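Local coordinates for Alpha/beta hydrolase fold-3 domain-containing protein (Enterococcus faecalis, PDB 2QRU), which is of unknown function but probably acts as a hydrolase of the alpha/beta-hydrolase superfamily, on a substrate that has not been identified, at residues G36-G41 and H187-P192; H76-L81 and G107-Q112; T134-I139 and S198-S203. All coordinates share one frame; numbering follows the deposited sequence.

Contact 1 of 3, residues G36-G41 and H187-P192; sequences GGMIYG and HFYGLP. With PO4 (phosphate ion), chain B.
Ile39 drives its terminal CD1 into the angle between Phe188 and Tyr189, and this methyl forms the apolar centre of the contact. It lies 4.0 Å from CE1 of Tyr189, and 4.1 Å separates it from CB of Phe188, whose ring it meets at the edge, near the ring plane. The side chains of Ile39 and Phe188 cross at about a right angle, as do those of Met38 and Tyr189. Met38, a selenomethionine, bends at chi3 (-73°), which places CE 3.9 Å from CZ of Tyr189; both Met38 and Ile39 thus reach the ring of Tyr189. Further out, the phenol crosses to the glycine-rich loop, and Tyr189 OH donates a short bond of 2.5 Å to Gly37 O. The C=O...donor angle is 138°, with the hydroxyl tilted from the carbonyl plane, while the carbonyl oxygen itself lies at the edge of the tyrosine ring, in its plane. At the polar edge, Gly36 O accepts from both Ile39 N and Tyr40 N, which folds the loop into a tight turn. The N-H groups of Gly36 and Gly37 converge on one oxygen, O4, of a phosphate ion that probably comes from the crystallisation liquor, each at 2.7 Å from its N. His249 NE2 and Ala105 N also bond the ion. Two adjacent glycine amides gripping one anionic oxygen, in an HGGG sequence and near a probable Ser-His-Asp triad, are consistent with the oxyanion hole of HGGG-containing alpha/beta hydrolases.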
ATOM      1  N   GLY A  36       5.750   1.734   4.057  1.00 25.27           N
ATOM      2  CA  GLY A  36       7.120   2.234   4.107  1.00 24.14           C
ATOM      3  C   GLY A  36       7.355   3.531   3.345  1.00 24.36           C
ATOM      4  O   GLY A  36       8.505   3.836   2.992  1.00 24.98           O
ATOM      5  N   GLY A  37       6.292   4.294   3.090  1.00 24.14           N
ATOM      6  CA  GLY A  37       6.463   5.634   2.494  1.00 23.87           C
ATOM      7  C   GLY A  37       7.019   5.702   1.074  1.00 24.20           C
ATOM      8  O   GLY A  37       7.434   6.776   0.635  1.00 24.59           O
HETATM    9  N   MSE A  38       7.013   4.572   0.365  1.00 24.31           N
HETATM   10  CA  MSE A  38       7.661   4.424  -0.956  1.00 25.81           C
HETATM   11  C   MSE A  38       9.154   4.658  -0.917  1.00 25.48           C
HETATM   12  O   MSE A  38       9.767   4.903  -1.957  1.00 26.71           O
HETATM   13  CB  MSE A  38       6.989   5.305  -2.030  1.00 24.85           C
HETATM   14  CG  MSE A  38       5.559   4.823  -2.291  1.00 25.93           C
HETATM   15 SE   MSE A  38       4.560   6.115  -3.419  0.80 30.74          SE
HETATM   16  CE  MSE A  38       4.316   7.528  -2.072  1.00 30.93           C
ATOM     17  N   ILE A  39       9.724   4.606   0.293  1.00 24.58           N
ATOM     18  CA  ILE A  39      11.178   4.709   0.481  1.00 24.42           C
ATOM     19  C   ILE A  39      11.797   3.459   1.137  1.00 24.63           C
ATOM     20  O   ILE A  39      12.958   3.103   0.847  1.00 24.85           O
ATOM     21  CB  ILE A  39      11.583   5.946   1.340  1.00 25.09           C
ATOM     22  CG1 ILE A  39      10.963   7.262   0.809  1.00 25.92           C
ATOM     23  CG2 ILE A  39      13.109   6.011   1.528  1.00 23.70           C
ATOM     24  CD1 ILE A  39      11.696   7.924  -0.217  1.00 29.87           C
ATOM     25  N   TYR A  40      11.068   2.813   2.053  1.00 24.30           N
ATOM     26  CA  TYR A  40      11.574   1.597   2.684  1.00 25.18           C
ATOM     27  C   TYR A  40      10.521   0.484   2.710  1.00 25.23           C
ATOM     28  O   TYR A  40       9.413   0.665   2.227  1.00 23.86           O
ATOM     29  CB  TYR A  40      12.135   1.896   4.091  1.00 25.13           C
ATOM     30  CG  TYR A  40      11.115   2.053   5.213  1.00 27.21           C
ATOM     31  CD1 TYR A  40      10.406   3.250   5.401  1.00 25.01           C
ATOM     32  CD2 TYR A  40      10.881   1.001   6.110  1.00 27.05           C
ATOM     33  CE1 TYR A  40       9.464   3.382   6.443  1.00 26.96           C
ATOM     34  CE2 TYR A  40       9.947   1.117   7.150  1.00 27.99           C
ATOM     35  CZ  TYR A  40       9.261   2.306   7.327  1.00 28.83           C
ATOM     36  OH  TYR A  40       8.347   2.387   8.368  1.00 29.50           O
ATOM     37  N   GLY A  41      10.909  -0.676   3.234  1.00 25.59           N
ATOM     38  CA  GLY A  41       9.932  -1.717   3.560  1.00 25.53           C
ATOM     39  C   GLY A  41       9.899  -2.868   2.582  1.00 25.65           C
ATOM     40  O   GLY A  41      10.700  -2.928   1.634  1.00 25.39           O
ATOM     41  N   HIS A 187      11.589  15.944  -3.007  1.00 27.60           N
ATOM     42  CA  HIS A 187      12.736  15.817  -3.904  1.00 27.39           C
ATOM     43  C   HIS A 187      13.051  14.330  -4.116  1.00 26.77           C
ATOM     44  O   HIS A 187      13.299  13.899  -5.248  1.00 26.96           O
ATOM     45  CB  HIS A 187      13.957  16.565  -3.366  1.00 27.36           C
ATOM     46  CG  HIS A 187      15.142  16.496  -4.277  1.00 29.44           C
ATOM     47  ND1 HIS A 187      15.239  17.250  -5.427  1.00 32.06           N
ATOM     48  CD2 HIS A 187      16.264  15.739  -4.227  1.00 30.64           C
ATOM     49  CE1 HIS A 187      16.380  16.972  -6.038  1.00 31.63           C
ATOM     50  NE2 HIS A 187      17.018  16.056  -5.332  1.00 29.73           N
ATOM     51  N   PHE A 188      13.021  13.562  -3.031  1.00 25.81           N
ATOM     52  CA  PHE A 188      13.274  12.118  -3.109  1.00 26.02           C
ATOM     53  C   PHE A 188      12.254  11.458  -4.032  1.00 25.66           C
ATOM     54  O   PHE A 188      12.588  10.564  -4.801  1.00 25.77           O
ATOM     55  CB  PHE A 188      13.246  11.468  -1.720  1.00 26.53           C
ATOM     56  CG  PHE A 188      14.565  11.539  -0.984  1.00 26.59           C
ATOM     57  CD1 PHE A 188      15.556  12.453  -1.362  1.00 27.85           C
ATOM     58  CD2 PHE A 188      14.804  10.707   0.104  1.00 27.91           C
ATOM     59  CE1 PHE A 188      16.773  12.520  -0.676  1.00 28.83           C
ATOM     60  CE2 PHE A 188      16.021  10.775   0.799  1.00 28.68           C
ATOM     61  CZ  PHE A 188      16.995  11.672   0.411  1.00 27.54           C
ATOM     62  N   TYR A 189      11.003  11.904  -3.941  1.00 25.27           N
ATOM     63  CA  TYR A 189       9.912  11.359  -4.761  1.00 24.75           C
ATOM     64  C   TYR A 189       9.922  11.831  -6.229  1.00 25.53           C
ATOM     65  O   TYR A 189       9.247  11.248  -7.076  1.00 26.25           O
ATOM     66  CB  TYR A 189       8.580  11.793  -4.162  1.00 25.13           C
ATOM     67  CG  TYR A 189       8.122  11.075  -2.912  1.00 25.40           C
ATOM     68  CD1 TYR A 189       8.613   9.798  -2.557  1.00 24.48           C
ATOM     69  CD2 TYR A 189       7.085  11.643  -2.138  1.00 26.29           C
ATOM     70  CE1 TYR A 189       8.120   9.132  -1.418  1.00 24.46           C
ATOM     71  CE2 TYR A 189       6.603  11.005  -1.015  1.00 24.24           C
ATOM     72  CZ  TYR A 189       7.130   9.745  -0.660  1.00 25.18           C
ATOM     73  OH  TYR A 189       6.619   9.131   0.434  1.00 26.16           O
ATOM     74  N   GLY A 190      10.677  12.885  -6.530  1.00 23.65           N
ATOM     75  CA  GLY A 190      10.641  13.481  -7.884  1.00 24.13           C
ATOM     76  C   GLY A 190       9.415  14.335  -8.175  1.00 23.81           C
ATOM     77  O   GLY A 190       9.062  14.571  -9.354  1.00 25.06           O
ATOM     78  N   LEU A 191       8.798  14.881  -7.131  1.00 23.24           N
ATOM     79  CA  LEU A 191       7.604  15.744  -7.322  1.00 23.25           C
ATOM     80  C   LEU A 191       7.992  17.127  -7.882  1.00 24.12           C
ATOM     81  O   LEU A 191       9.059  17.634  -7.560  1.00 25.88           O
ATOM     82  CB  LEU A 191       6.851  15.938  -6.017  1.00 23.94           C
ATOM     83  CG  LEU A 191       6.373  14.623  -5.385  1.00 24.02           C
ATOM     84  CD1 LEU A 191       5.595  14.857  -4.096  1.00 24.49           C
ATOM     85  CD2 LEU A 191       5.504  13.885  -6.380  1.00 26.95           C
ATOM     86  N   PRO A 192       7.132  17.715  -8.727  1.00 24.30           N
ATOM     87  CA  PRO A 192       7.404  19.046  -9.309  1.00 24.04           C
ATOM     88  C   PRO A 192       7.805  20.089  -8.257  1.00 25.01           C
ATOM     89  O   PRO A 192       7.133  20.252  -7.228  1.00 24.55           O
ATOM     90  CB  PRO A 192       6.057  19.425  -9.945  1.00 24.81           C
ATOM     91  CG  PRO A 192       5.469  18.085 -10.332  1.00 23.16           C
ATOM     92  CD  PRO A 192       5.849  17.160  -9.202  1.00 24.39           C
TER
HETATM   93  P   PO4 B 273       4.201   4.235   5.793  1.00 46.60           P
HETATM   94  O1  PO4 B 273       3.470   5.551   6.018  1.00 45.47           O
HETATM   95  O2  PO4 B 273       5.663   4.442   6.169  1.00 45.19           O
HETATM   96  O3  PO4 B 273       3.684   3.150   6.741  1.00 47.43           O
HETATM   97  O4  PO4 B 273       3.999   3.822   4.345  1.00 42.29           O

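Contact 2 of 3, residues H76-L81 and G107-Q112; sequences HILRTL and GYLMLQ
Leu78 and Leu109 cross methyl against methyl, CD2 to CD2 at 3.5 Å, a carbon pair tighter than usual van der Waals contact. The same CD2 of Leu78 also rests 3.6 Å from CB of Gln112, so a single leucine branch touches two residues a turn apart, Leu109 and Gln112, on the same side of the partner helix. Ile77 comes to Leu109 at about a right angle, with its CG2 branch 4.1 Å from Leu109 CD2. In Leu81, CG stands anti to the backbone N (chi1 178°), which carries it toward the partner helix. Nearer the backbone of Leu109, Leu81 CD2 lies 3.8 Å from Leu109 CB. The CG of Gln112 lies 3.7 Å above one face of the Tyr108 ring, offset toward the rim; the hydroxyl of Tyr108 is bonded to Tyr200 O. No hydrogen bond joins the two segments. Their axes approach to 10.4 Å and cross at -60°. Leu81 and Leu109 both also touch Leu33 of strand 28-33, which sets the two helices on one face of the sheet: the layered helix-on-sheet packing of the alpha/beta hydrolase fold, beside the probable nucleophile elbow from which helix 105-119 starts.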
ATOM      1  N   HIS A  76       7.735   6.861 -11.994  1.00 25.75           N
ATOM      2  CA  HIS A  76       8.293   5.608 -12.506  1.00 25.65           C
ATOM      3  C   HIS A  76       7.825   4.395 -11.666  1.00 25.94           C
ATOM      4  O   HIS A  76       7.517   3.326 -12.214  1.00 26.21           O
ATOM      5  CB  HIS A  76       9.818   5.733 -12.529  1.00 25.94           C
ATOM      6  CG  HIS A  76      10.510   4.667 -13.324  1.00 27.58           C
ATOM      7  ND1 HIS A  76      11.384   4.959 -14.351  1.00 28.88           N
ATOM      8  CD2 HIS A  76      10.477   3.315 -13.233  1.00 29.09           C
ATOM      9  CE1 HIS A  76      11.855   3.832 -14.860  1.00 30.78           C
ATOM     10  NE2 HIS A  76      11.322   2.820 -14.198  1.00 28.44           N
ATOM     11  N   ILE A  77       7.769   4.571 -10.344  1.00 25.34           N
ATOM     12  CA  ILE A  77       7.274   3.531  -9.443  1.00 25.52           C
ATOM     13  C   ILE A  77       5.865   3.111  -9.890  1.00 24.75           C
ATOM     14  O   ILE A  77       5.564   1.914  -9.984  1.00 24.99           O
ATOM     15  CB  ILE A  77       7.222   4.002  -7.954  1.00 25.83           C
ATOM     16  CG1 ILE A  77       8.640   4.269  -7.424  1.00 25.59           C
ATOM     17  CG2 ILE A  77       6.479   2.909  -7.066  1.00 25.05           C
ATOM     18  CD1 ILE A  77       8.683   4.905  -6.049  1.00 26.53           C
ATOM     19  N   LEU A  78       5.013   4.107 -10.172  1.00 25.74           N
ATOM     20  CA  LEU A  78       3.614   3.858 -10.567  1.00 25.21           C
ATOM     21  C   LEU A  78       3.542   3.149 -11.926  1.00 24.82           C
ATOM     22  O   LEU A  78       2.829   2.161 -12.050  1.00 24.89           O
ATOM     23  CB  LEU A  78       2.829   5.190 -10.609  1.00 24.92           C
ATOM     24  CG  LEU A  78       2.537   5.762  -9.222  1.00 26.04           C
ATOM     25  CD1 LEU A  78       1.929   7.175  -9.284  1.00 27.92           C
ATOM     26  CD2 LEU A  78       1.681   4.773  -8.391  1.00 27.61           C
ATOM     27  N   ARG A  79       4.315   3.602 -12.920  1.00 25.07           N
ATOM     28  CA  ARG A  79       4.336   2.962 -14.232  1.00 24.73           C
ATOM     29  C   ARG A  79       4.766   1.484 -14.106  1.00 24.67           C
ATOM     30  O   ARG A  79       4.147   0.582 -14.682  1.00 24.15           O
ATOM     31  CB  ARG A  79       5.337   3.702 -15.144  1.00 25.12           C
ATOM     32  CG  ARG A  79       5.406   3.250 -16.574  1.00 30.02           C
ATOM     33  CD  ARG A  79       6.165   4.329 -17.393  1.00 32.39           C
ATOM     34  NE  ARG A  79       5.736   5.665 -16.963  1.00 36.44           N
ATOM     35  CZ  ARG A  79       6.519   6.639 -16.480  1.00 38.91           C
ATOM     36  NH1 ARG A  79       7.842   6.492 -16.391  1.00 38.02           N
ATOM     37  NH2 ARG A  79       5.961   7.796 -16.106  1.00 39.23           N
ATOM     38  N   THR A  80       5.847   1.266 -13.362  1.00 24.24           N
ATOM     39  CA  THR A  80       6.379  -0.092 -13.130  1.00 24.01           C
ATOM     40  C   THR A  80       5.366  -0.977 -12.384  1.00 23.47           C
ATOM     41  O   THR A  80       5.259  -2.164 -12.657  1.00 24.21           O
ATOM     42  CB  THR A  80       7.735  -0.032 -12.429  1.00 24.66           C
ATOM     43  OG1 THR A  80       8.664   0.651 -13.291  1.00 24.36           O
ATOM     44  CG2 THR A  80       8.274  -1.445 -12.162  1.00 24.27           C
ATOM     45  N   LEU A  81       4.593  -0.379 -11.472  1.00 23.21           N
ATOM     46  CA  LEU A  81       3.589  -1.146 -10.727  1.00 23.68           C
ATOM     47  C   LEU A  81       2.511  -1.670 -11.699  1.00 22.77           C
ATOM     48  O   LEU A  81       2.105  -2.832 -11.624  1.00 22.64           O
ATOM     49  CB  LEU A  81       3.001  -0.301  -9.596  1.00 22.75           C
ATOM     50  CG  LEU A  81       1.905  -0.974  -8.764  1.00 23.25           C
ATOM     51  CD1 LEU A  81       2.350  -2.314  -8.177  1.00 23.55           C
ATOM     52  CD2 LEU A  81       1.380   0.001  -7.670  1.00 22.94           C
ATOM     53  N   GLY A 107      -1.576   1.821   0.185  1.00 24.96           N
ATOM     54  CA  GLY A 107      -2.958   2.251  -0.139  1.00 24.69           C
ATOM     55  C   GLY A 107      -2.986   3.274  -1.270  1.00 23.96           C
ATOM     56  O   GLY A 107      -3.841   3.221  -2.156  1.00 23.90           O
ATOM     57  N   TYR A 108      -2.055   4.235  -1.221  1.00 23.11           N
ATOM     58  CA  TYR A 108      -1.924   5.211  -2.301  1.00 24.11           C
ATOM     59  C   TYR A 108      -1.608   4.474  -3.620  1.00 23.08           C
ATOM     60  O   TYR A 108      -2.247   4.737  -4.683  1.00 22.42           O
ATOM     61  CB  TYR A 108      -0.818   6.195  -1.941  1.00 24.88           C
ATOM     62  CG  TYR A 108      -0.504   7.154  -3.075  1.00 24.47           C
ATOM     63  CD1 TYR A 108      -1.366   8.199  -3.400  1.00 23.18           C
ATOM     64  CD2 TYR A 108       0.652   7.001  -3.842  1.00 25.52           C
ATOM     65  CE1 TYR A 108      -1.074   9.103  -4.479  1.00 23.01           C
ATOM     66  CE2 TYR A 108       0.956   7.883  -4.905  1.00 26.64           C
ATOM     67  CZ  TYR A 108       0.084   8.942  -5.218  1.00 25.16           C
ATOM     68  OH  TYR A 108       0.328   9.829  -6.271  1.00 26.05           O
ATOM     69  N   LEU A 109      -0.635   3.570  -3.570  1.00 23.84           N
ATOM     70  CA  LEU A 109      -0.235   2.795  -4.738  1.00 24.42           C
ATOM     71  C   LEU A 109      -1.426   2.001  -5.269  1.00 23.81           C
ATOM     72  O   LEU A 109      -1.695   2.028  -6.471  1.00 25.14           O
ATOM     73  CB  LEU A 109       0.967   1.889  -4.408  1.00 24.48           C
ATOM     74  CG  LEU A 109       2.288   2.629  -4.160  1.00 24.70           C
ATOM     75  CD1 LEU A 109       3.317   1.571  -3.680  1.00 26.37           C
ATOM     76  CD2 LEU A 109       2.787   3.455  -5.398  1.00 26.90           C
HETATM   77  N   MSE A 110      -2.170   1.352  -4.374  1.00 23.72           N
HETATM   78  CA  MSE A 110      -3.352   0.580  -4.771  1.00 24.45           C
HETATM   79  C   MSE A 110      -4.387   1.427  -5.534  1.00 22.55           C
HETATM   80  O   MSE A 110      -4.952   1.035  -6.597  1.00 24.44           O
HETATM   81  CB  MSE A 110      -4.028  -0.003  -3.525  1.00 24.22           C
HETATM   82  CG  MSE A 110      -5.473  -0.495  -3.814  1.00 24.50           C
HETATM   83 SE   MSE A 110      -6.191  -1.133  -2.097  0.80 30.15          SE
HETATM   84  CE  MSE A 110      -6.629   0.641  -1.358  1.00 26.34           C
ATOM     85  N   LEU A 111      -4.628   2.628  -5.008  1.00 22.88           N
ATOM     86  CA  LEU A 111      -5.632   3.505  -5.609  1.00 23.84           C
ATOM     87  C   LEU A 111      -5.170   4.037  -6.972  1.00 23.14           C
ATOM     88  O   LEU A 111      -5.944   4.073  -7.945  1.00 24.68           O
ATOM     89  CB  LEU A 111      -6.003   4.630  -4.645  1.00 24.40           C
ATOM     90  CG  LEU A 111      -6.728   4.109  -3.388  1.00 23.69           C
ATOM     91  CD1 LEU A 111      -6.755   5.215  -2.300  1.00 27.07           C
ATOM     92  CD2 LEU A 111      -8.143   3.636  -3.722  1.00 27.27           C
ATOM     93  N   GLN A 112      -3.879   4.398  -7.064  1.00 23.18           N
ATOM     94  CA  GLN A 112      -3.320   4.820  -8.333  1.00 23.11           C
ATOM     95  C   GLN A 112      -3.356   3.653  -9.334  1.00 23.38           C
ATOM     96  O   GLN A 112      -3.755   3.844 -10.470  1.00 23.51           O
ATOM     97  CB  GLN A 112      -1.881   5.329  -8.170  1.00 24.21           C
ATOM     98  CG  GLN A 112      -1.797   6.675  -7.441  1.00 24.72           C
ATOM     99  CD  GLN A 112      -2.247   7.852  -8.319  1.00 29.76           C
ATOM    100  OE1 GLN A 112      -2.397   7.719  -9.530  1.00 30.33           O
ATOM    101  NE2 GLN A 112      -2.489   9.002  -7.683  1.00 34.63           N
TER

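Contact 3 of 3, residues T134-I139 and S198-S203; sequences TDLEFI and SAYALS
Thr134 offers its carbonyl oxygen to Leu202 N at 2.9 Å, with an N-H...O angle of 161°. The CA-H of Ala201 points to the same oxygen, with CA 3.5 Å from Thr134 O. The hydroxyl of Thr134 meets a water, OG1 to water 2.8 Å, and this water also lies within bonding distance of Asp135 OD2 and Leu202 O, tying the two segments a second time. Next, Asp135 sets its CB 3.4 Å from CB of Ala201. Its OD1 accepts from Glu137 N at 2.9 Å, on the anti side and 31° out of the carboxylate plane, which makes an Asx turn; Tyr228 OH is a further partner of OD1. Leu136 then brings the apolar part: its CD1 lies 3.9 Å from Tyr200 CB, and the side chains of Leu136 and Tyr200 cross obliquely. Beyond it the chain enters a 3-10 segment, and Glu137 turns its carboxylate to Lys140 in a salt bridge. One direct backbone bond, a water shared by Thr134, Asp135 and Leu202, and the Leu136-Tyr200 contact therefore join the two loops, while OD1 of Asp135 is held by Glu137 N and Tyr228 OH, donors that would probably favour a charged Asp135.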
ATOM      1  N   THR A 134      -4.908   9.660  -1.145  1.00 24.75           N
ATOM      2  CA  THR A 134      -5.368   9.777  -2.524  1.00 25.76           C
ATOM      3  C   THR A 134      -4.534  10.835  -3.274  1.00 25.82           C
ATOM      4  O   THR A 134      -4.656  10.975  -4.489  1.00 26.72           O
ATOM      5  CB  THR A 134      -6.855  10.220  -2.563  1.00 26.63           C
ATOM      6  OG1 THR A 134      -7.017  11.351  -1.697  1.00 26.01           O
ATOM      7  CG2 THR A 134      -7.787   9.082  -2.110  1.00 28.76           C
ATOM      8  N   ASP A 135      -3.710  11.564  -2.533  1.00 26.00           N
ATOM      9  CA  ASP A 135      -2.816  12.570  -3.103  1.00 25.67           C
ATOM     10  C   ASP A 135      -1.650  12.752  -2.129  1.00 25.57           C
ATOM     11  O   ASP A 135      -1.619  12.129  -1.063  1.00 26.09           O
ATOM     12  CB  ASP A 135      -3.579  13.875  -3.435  1.00 25.19           C
ATOM     13  CG  ASP A 135      -4.077  14.611  -2.205  1.00 26.77           C
ATOM     14  OD1 ASP A 135      -3.272  14.826  -1.266  1.00 24.87           O
ATOM     15  OD2 ASP A 135      -5.270  15.003  -2.182  1.00 28.92           O
ATOM     16  N   LEU A 136      -0.681  13.573  -2.529  1.00 25.69           N
ATOM     17  CA  LEU A 136       0.537  13.741  -1.748  1.00 24.96           C
ATOM     18  C   LEU A 136       0.581  15.113  -1.034  1.00 25.08           C
ATOM     19  O   LEU A 136       1.620  15.494  -0.468  1.00 24.81           O
ATOM     20  CB  LEU A 136       1.754  13.541  -2.675  1.00 25.78           C
ATOM     21  CG  LEU A 136       1.799  12.133  -3.315  1.00 26.32           C
ATOM     22  CD1 LEU A 136       2.916  12.072  -4.351  1.00 27.82           C
ATOM     23  CD2 LEU A 136       1.949  11.042  -2.275  1.00 30.21           C
ATOM     24  N   GLU A 137      -0.548  15.840  -1.011  1.00 24.78           N
ATOM     25  CA  GLU A 137      -0.518  17.230  -0.504  1.00 24.71           C
ATOM     26  C   GLU A 137      -0.079  17.280   0.954  1.00 24.90           C
ATOM     27  O   GLU A 137       0.591  18.212   1.381  1.00 25.24           O
ATOM     28  CB  GLU A 137      -1.882  17.909  -0.637  1.00 25.13           C
ATOM     29  CG  GLU A 137      -2.363  17.971  -2.056  1.00 26.18           C
ATOM     30  CD  GLU A 137      -1.389  18.727  -2.942  1.00 29.76           C
ATOM     31  OE1 GLU A 137      -0.962  19.838  -2.551  1.00 28.08           O
ATOM     32  OE2 GLU A 137      -1.043  18.179  -3.999  1.00 30.70           O
ATOM     33  N   PHE A 138      -0.459  16.255   1.720  1.00 24.49           N
ATOM     34  CA  PHE A 138      -0.216  16.273   3.159  1.00 24.68           C
ATOM     35  C   PHE A 138       1.293  16.294   3.509  1.00 25.07           C
ATOM     36  O   PHE A 138       1.672  16.693   4.614  1.00 25.97           O
ATOM     37  CB  PHE A 138      -0.952  15.105   3.842  1.00 24.31           C
ATOM     38  CG  PHE A 138      -0.365  13.763   3.514  1.00 25.13           C
ATOM     39  CD1 PHE A 138      -0.725  13.119   2.340  1.00 22.75           C
ATOM     40  CD2 PHE A 138       0.537  13.146   4.366  1.00 24.71           C
ATOM     41  CE1 PHE A 138      -0.171  11.917   2.001  1.00 24.96           C
ATOM     42  CE2 PHE A 138       1.090  11.914   4.050  1.00 26.30           C
ATOM     43  CZ  PHE A 138       0.740  11.297   2.855  1.00 24.88           C
ATOM     44  N   ILE A 139       2.154  15.880   2.581  1.00 25.98           N
ATOM     45  CA  ILE A 139       3.598  15.861   2.885  1.00 26.34           C
ATOM     46  C   ILE A 139       4.218  17.270   2.847  1.00 27.09           C
ATOM     47  O   ILE A 139       5.385  17.451   3.214  1.00 25.98           O
ATOM     48  CB  ILE A 139       4.424  14.854   2.010  1.00 26.84           C
ATOM     49  CG1 ILE A 139       4.723  15.400   0.615  1.00 26.19           C
ATOM     50  CG2 ILE A 139       3.730  13.487   1.966  1.00 27.06           C
ATOM     51  CD1 ILE A 139       5.552  14.447  -0.261  1.00 26.12           C
ATOM     52  N   SER A 198      -0.870  17.955  -8.993  1.00 26.91           N
ATOM     53  CA  SER A 198      -2.179  17.506  -9.426  1.00 26.83           C
ATOM     54  C   SER A 198      -2.090  16.168 -10.158  1.00 26.19           C
ATOM     55  O   SER A 198      -3.009  15.366 -10.060  1.00 28.30           O
ATOM     56  CB  SER A 198      -2.862  18.568 -10.304  1.00 27.57           C
ATOM     57  OG  SER A 198      -1.992  18.926 -11.340  1.00 30.67           O
ATOM     58  N   ALA A 199      -0.994  15.902 -10.878  1.00 26.55           N
ATOM     59  CA  ALA A 199      -0.893  14.618 -11.609  1.00 26.67           C
ATOM     60  C   ALA A 199      -0.854  13.423 -10.659  1.00 27.29           C
ATOM     61  O   ALA A 199      -1.137  12.296 -11.059  1.00 28.61           O
ATOM     62  CB  ALA A 199       0.327  14.585 -12.522  1.00 26.60           C
ATOM     63  N   TYR A 200      -0.510  13.686  -9.398  1.00 26.55           N
ATOM     64  CA  TYR A 200      -0.328  12.639  -8.394  1.00 27.05           C
ATOM     65  C   TYR A 200      -1.562  12.466  -7.519  1.00 26.86           C
ATOM     66  O   TYR A 200      -1.570  11.606  -6.614  1.00 26.55           O
ATOM     67  CB  TYR A 200       0.877  12.986  -7.523  1.00 26.49           C
ATOM     68  CG  TYR A 200       2.161  13.036  -8.314  1.00 24.68           C
ATOM     69  CD1 TYR A 200       2.539  14.190  -9.015  1.00 24.85           C
ATOM     70  CD2 TYR A 200       2.985  11.895  -8.413  1.00 25.95           C
ATOM     71  CE1 TYR A 200       3.704  14.227  -9.761  1.00 23.94           C
ATOM     72  CE2 TYR A 200       4.169  11.931  -9.156  1.00 24.63           C
ATOM     73  CZ  TYR A 200       4.515  13.101  -9.834  1.00 25.19           C
ATOM     74  OH  TYR A 200       5.683  13.150 -10.583  1.00 26.23           O
ATOM     75  N   ALA A 201      -2.589  13.272  -7.796  1.00 27.15           N
ATOM     76  CA  ALA A 201      -3.825  13.276  -7.012  1.00 27.22           C
ATOM     77  C   ALA A 201      -4.976  12.599  -7.731  1.00 27.99           C
ATOM     78  O   ALA A 201      -5.162  12.807  -8.939  1.00 29.32           O
ATOM     79  CB  ALA A 201      -4.201  14.692  -6.693  1.00 27.68           C
ATOM     80  N   LEU A 202      -5.784  11.847  -6.984  1.00 26.96           N
ATOM     81  CA  LEU A 202      -7.009  11.260  -7.519  1.00 26.91           C
ATOM     82  C   LEU A 202      -8.173  12.168  -7.184  1.00 27.00           C
ATOM     83  O   LEU A 202      -8.380  12.515  -6.012  1.00 27.50           O
ATOM     84  CB  LEU A 202      -7.234   9.860  -6.941  1.00 26.85           C
ATOM     85  CG  LEU A 202      -6.110   8.880  -7.307  1.00 26.54           C
ATOM     86  CD1 LEU A 202      -6.168   7.674  -6.382  1.00 27.89           C
ATOM     87  CD2 LEU A 202      -6.218   8.473  -8.771  1.00 27.41           C
ATOM     88  N   SER A 203      -8.941  12.534  -8.213  1.00 25.91           N
ATOM     89  CA  SER A 203     -10.134  13.359  -8.025  1.00 25.71           C
ATOM     90  C   SER A 203     -11.279  12.564  -7.429  1.00 25.61           C
ATOM     91  O   SER A 203     -11.333  11.342  -7.534  1.00 25.75           O
ATOM     92  CB  SER A 203     -10.613  13.948  -9.367  1.00 26.34           C
ATOM     93  OG  SER A 203     -10.986  12.856 -10.186  1.00 25.74           O
TER
HETATM   94  O   HOH W   1      -7.237  13.514  -3.401  1.00 28.30           O

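How the contacts relate
The three contacts form a compact triangle. The centres of contacts 1 and 2 are about 12 Å apart. Contacts 2 and 3 are also about 12 Å apart between centres, and contacts 1 and 3 about 13 Å. Along the chain contact 2 is nested within the loop closed by contact 1, contact 3 opens after contact 2 has closed, and contacts 1 and 3 interlock, their segments alternating. Contact 2 lies between helices 74-93 and 105-119, in the helical layer on the sheet, while contacts 1 and 3 are made by loops and short helices beyond it. The probable oxyanion loop packs directly on the helix pair through Met38, and is connected to the 198-203 loop indirectly, through 187-192 and helix 105-119.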